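Local coordinates for protein alpha-ketoglutarate-dependent non-heme iron oxygenase EasH (Aspergillus japonicus, PDB 5M0T) that probably uses iron(II), 2-oxoglutarate and molecular oxygen to oxidise an ergot alkaloid intermediate on the pathway to cycloclavine, at residues G110-T115 and Q256-W261. Sequence-based numbering, arbitrary orientation.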
ATOM      1  N   GLY A 110       1.392  13.106  -2.038  1.00 44.09           N
ATOM      2  CA  GLY A 110       2.493  13.442  -1.112  1.00 42.10           C
ATOM      3  C   GLY A 110       3.695  12.570  -1.438  1.00 42.11           C
ATOM      4  O   GLY A 110       4.261  12.672  -2.521  1.00 43.37           O
ATOM      5  N   ASP A 111       4.054  11.668  -0.527  1.00 41.36           N
ATOM      6  CA  ASP A 111       5.228  10.800  -0.711  1.00 40.22           C
ATOM      7  C   ASP A 111       5.009   9.636  -1.704  1.00 38.76           C
ATOM      8  O   ASP A 111       3.893   9.348  -2.131  1.00 37.17           O
ATOM      9  CB  ASP A 111       5.724  10.265   0.645  1.00 41.57           C
ATOM     10  CG  ASP A 111       6.407  11.329   1.500  1.00 42.60           C
ATOM     11  OD1 ASP A 111       6.640  12.465   1.035  1.00 45.43           O
ATOM     12  OD2 ASP A 111       6.715  11.014   2.668  1.00 44.39           O
ATOM     13  N   TYR A 112       6.123   8.994  -2.042  1.00 36.57           N
ATOM     14  CA  TYR A 112       6.199   7.938  -3.027  1.00 35.59           C
ATOM     15  C   TYR A 112       7.275   6.964  -2.577  1.00 36.19           C
ATOM     16  O   TYR A 112       8.067   7.273  -1.678  1.00 36.95           O
ATOM     17  CB  TYR A 112       6.571   8.500  -4.402  1.00 35.20           C
ATOM     18  CG  TYR A 112       7.803   9.373  -4.344  1.00 35.64           C
ATOM     19  CD1 TYR A 112       7.706  10.717  -3.974  1.00 36.43           C
ATOM     20  CD2 TYR A 112       9.066   8.850  -4.587  1.00 35.73           C
ATOM     21  CE1 TYR A 112       8.823  11.512  -3.875  1.00 37.59           C
ATOM     22  CE2 TYR A 112      10.192   9.648  -4.500  1.00 36.72           C
ATOM     23  CZ  TYR A 112      10.067  10.981  -4.144  1.00 37.85           C
ATOM     24  OH  TYR A 112      11.176  11.802  -4.034  1.00 38.89           O
ATOM     25  N   TRP A 113       7.295   5.796  -3.206  1.00 36.62           N
ATOM     26  CA  TRP A 113       8.324   4.784  -2.959  1.00 37.80           C
ATOM     27  C   TRP A 113       8.358   3.737  -4.081  1.00 38.02           C
ATOM     28  O   TRP A 113       7.543   3.782  -5.000  1.00 38.33           O
ATOM     29  CB  TRP A 113       8.141   4.136  -1.573  1.00 38.32           C
ATOM     30  CG  TRP A 113       6.803   3.495  -1.279  1.00 38.31           C
ATOM     31  CD1 TRP A 113       5.750   3.265  -2.146  1.00 37.14           C
ATOM     32  CD2 TRP A 113       6.409   2.931  -0.028  1.00 39.09           C
ATOM     33  NE1 TRP A 113       4.720   2.645  -1.487  1.00 36.98           N
ATOM     34  CE2 TRP A 113       5.101   2.419  -0.190  1.00 38.59           C
ATOM     35  CE3 TRP A 113       7.039   2.796   1.214  1.00 40.26           C
ATOM     36  CZ2 TRP A 113       4.410   1.802   0.854  1.00 39.56           C
ATOM     37  CZ3 TRP A 113       6.348   2.189   2.248  1.00 41.16           C
ATOM     38  CH2 TRP A 113       5.040   1.703   2.061  1.00 40.01           C
ATOM     39  N   LEU A 114       9.308   2.814  -4.017  1.00 39.08           N
ATOM     40  CA  LEU A 114       9.469   1.791  -5.040  1.00 41.17           C
ATOM     41  C   LEU A 114       8.347   0.765  -4.932  1.00 39.54           C
ATOM     42  O   LEU A 114       8.054   0.289  -3.845  1.00 40.12           O
ATOM     43  CB  LEU A 114      10.826   1.099  -4.878  1.00 42.87           C
ATOM     44  CG  LEU A 114      11.199   0.028  -5.909  1.00 44.11           C
ATOM     45  CD1 LEU A 114      11.505   0.646  -7.266  1.00 43.25           C
ATOM     46  CD2 LEU A 114      12.384  -0.782  -5.399  1.00 46.77           C
ATOM     47  N   THR A 115       7.704   0.453  -6.048  1.00 39.72           N
ATOM     48  CA  THR A 115       6.747  -0.655  -6.084  1.00 40.15           C
ATOM     49  C   THR A 115       7.411  -1.920  -6.668  1.00 41.50           C
ATOM     50  O   THR A 115       7.300  -3.008  -6.086  1.00 41.77           O
ATOM     51  CB  THR A 115       5.405  -0.299  -6.753  1.00 40.26           C
ATOM     52  OG1 THR A 115       4.549  -1.444  -6.727  1.00 42.47           O
ATOM     53  CG2 THR A 115       5.555   0.160  -8.192  1.00 42.38           C
ATOM     54  N   GLN A 256      16.474   4.167   2.014  1.00 44.52           N
ATOM     55  CA  GLN A 256      15.711   3.320   2.955  1.00 44.31           C
ATOM     56  C   GLN A 256      14.203   3.539   2.834  1.00 42.72           C
ATOM     57  O   GLN A 256      13.425   2.585   2.857  1.00 44.99           O
ATOM     58  CB  GLN A 256      16.140   3.564   4.402  1.00 45.09           C
ATOM     59  CG  GLN A 256      17.553   3.111   4.730  1.00 46.89           C
ATOM     60  CD  GLN A 256      17.911   3.312   6.193  1.00 48.75           C
ATOM     61  OE1 GLN A 256      17.387   4.196   6.857  1.00 48.44           O
ATOM     62  NE2 GLN A 256      18.801   2.473   6.703  1.00 51.02           N
ATOM     63  N   LYS A 257      13.808   4.802   2.693  1.00 40.67           N
ATOM     64  CA  LYS A 257      12.416   5.170   2.536  1.00 38.51           C
ATOM     65  C   LYS A 257      11.805   4.633   1.239  1.00 37.20           C
ATOM     66  O   LYS A 257      10.640   4.255   1.236  1.00 34.47           O
ATOM     67  CB  LYS A 257      12.279   6.681   2.581  1.00 39.67           C
ATOM     68  CG  LYS A 257      10.859   7.210   2.616  1.00 39.01           C
ATOM     69  CD  LYS A 257      10.890   8.722   2.816  1.00 39.95           C
ATOM     70  CE  LYS A 257       9.505   9.319   2.664  1.00 40.89           C
ATOM     71  NZ  LYS A 257       9.534  10.810   2.638  1.00 42.62           N
ATOM     72  N   MET A 258      12.587   4.616   0.160  1.00 37.10           N
ATOM     73  CA  MET A 258      12.130   4.092  -1.128  1.00 37.30           C
ATOM     74  C   MET A 258      11.852   2.585  -1.073  1.00 37.82           C
ATOM     75  O   MET A 258      10.885   2.121  -1.656  1.00 35.64           O
ATOM     76  CB  MET A 258      13.162   4.352  -2.239  1.00 38.09           C
ATOM     77  CG  MET A 258      13.441   5.811  -2.573  1.00 38.60           C
ATOM     78  SD  MET A 258      11.954   6.732  -2.937  1.00 37.39           S
ATOM     79  CE  MET A 258      11.596   7.472  -1.337  1.00 40.10           C
ATOM     80  N   VAL A 259      12.699   1.842  -0.370  1.00 38.36           N
ATOM     81  CA  VAL A 259      12.580   0.393  -0.292  1.00 39.11           C
ATOM     82  C   VAL A 259      11.707  -0.119   0.868  1.00 40.15           C
ATOM     83  O   VAL A 259      11.768  -1.298   1.204  1.00 41.70           O
ATOM     84  CB  VAL A 259      13.975  -0.289  -0.295  1.00 40.63           C
ATOM     85  CG1 VAL A 259      14.793   0.161  -1.503  1.00 40.62           C
ATOM     86  CG2 VAL A 259      14.748  -0.047   0.993  1.00 42.35           C
ATOM     87  N   GLY A 260      10.916   0.751   1.490  1.00 39.40           N
ATOM     88  CA  GLY A 260       9.875   0.326   2.425  1.00 39.56           C
ATOM     89  C   GLY A 260      10.304   0.086   3.860  1.00 42.05           C
ATOM     90  O   GLY A 260       9.682  -0.716   4.557  1.00 44.64           O
ATOM     91  N   TRP A 261      11.346   0.779   4.325  1.00 43.60           N
ATOM     92  CA  TRP A 261      11.767   0.699   5.730  1.00 44.22           C
ATOM     93  C   TRP A 261      11.650   2.020   6.527  1.00 45.07           C
ATOM     94  O   TRP A 261      12.144   2.099   7.663  1.00 46.92           O
ATOM     95  CB  TRP A 261      13.185   0.138   5.805  1.00 45.98           C
ATOM     96  CG  TRP A 261      13.218  -1.347   5.724  1.00 46.56           C
ATOM     97  CD1 TRP A 261      13.054  -2.109   4.610  1.00 45.33           C
ATOM     98  CD2 TRP A 261      13.413  -2.252   6.805  1.00 47.73           C
ATOM     99  NE1 TRP A 261      13.145  -3.433   4.926  1.00 46.97           N
ATOM    100  CE2 TRP A 261      13.361  -3.559   6.268  1.00 47.41           C
ATOM    101  CE3 TRP A 261      13.630  -2.088   8.177  1.00 48.82           C
ATOM    102  CZ2 TRP A 261      13.514  -4.702   7.049  1.00 49.14           C
ATOM    103  CZ3 TRP A 261      13.788  -3.237   8.964  1.00 51.09           C
ATOM    104  CH2 TRP A 261      13.726  -4.531   8.390  1.00 51.34           C
TER
HETATM  105  O   HOH W   1       9.051   0.075  -1.201  1.00 40.88           O
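L114 N donates a hydrogen bond to the carbonyl of M258 (N to O 2.9 Å). One water also donates to M258 O and to L114 O, each at 2.8 Å. M258 O at the helix end thus takes two bonds, one from L114 N and one from the water, which bridges it to L114 O. The CB atoms of W113 and L114 pack against the same oxygen.

The M258 side chain bends at chi2 (-53°) and chi3. This brings M258 SD to 3.7 Å from Y112 CE2, and CE near Y112 O. It is a Met-aromatic contact with the sulfur oblique to the ring, 60° off its normal. The phenol OH of Y112 is hydrogen-bonded to H98 ND1, which ties the far end of the ring.

The CE3-CZ3 side of the W113 indole faces the end of the helix. K257 O lies at its edge, near the ring plane. G260 CA lies 4.0 Å from both CE3 and CZ3 of W113. G260 has positive phi, and the chain turns here after the helix.

K257 stretches out fully beyond CG and meets D111 about at a right angle. K257 NZ forms a salt bridge with D111 OD2 at 2.8 Å; as a hydrogen bond it is weak. OD2 also accepts from S265 N, which helps to fix the carboxylate.

The contact is buried packing; the L114 side chain is about 13 Å from a bound 2-oxoglutarate. It docks the end of helix 253-258 on the start of strand 112-122 in the main sheet of this cupin-clan fold. M229 of strand 222-231 touches Y112, L114 and M258, helix 95-105 packs on Y112 and M258, and V264 of strand 264-266 touches D111, W113 and K257.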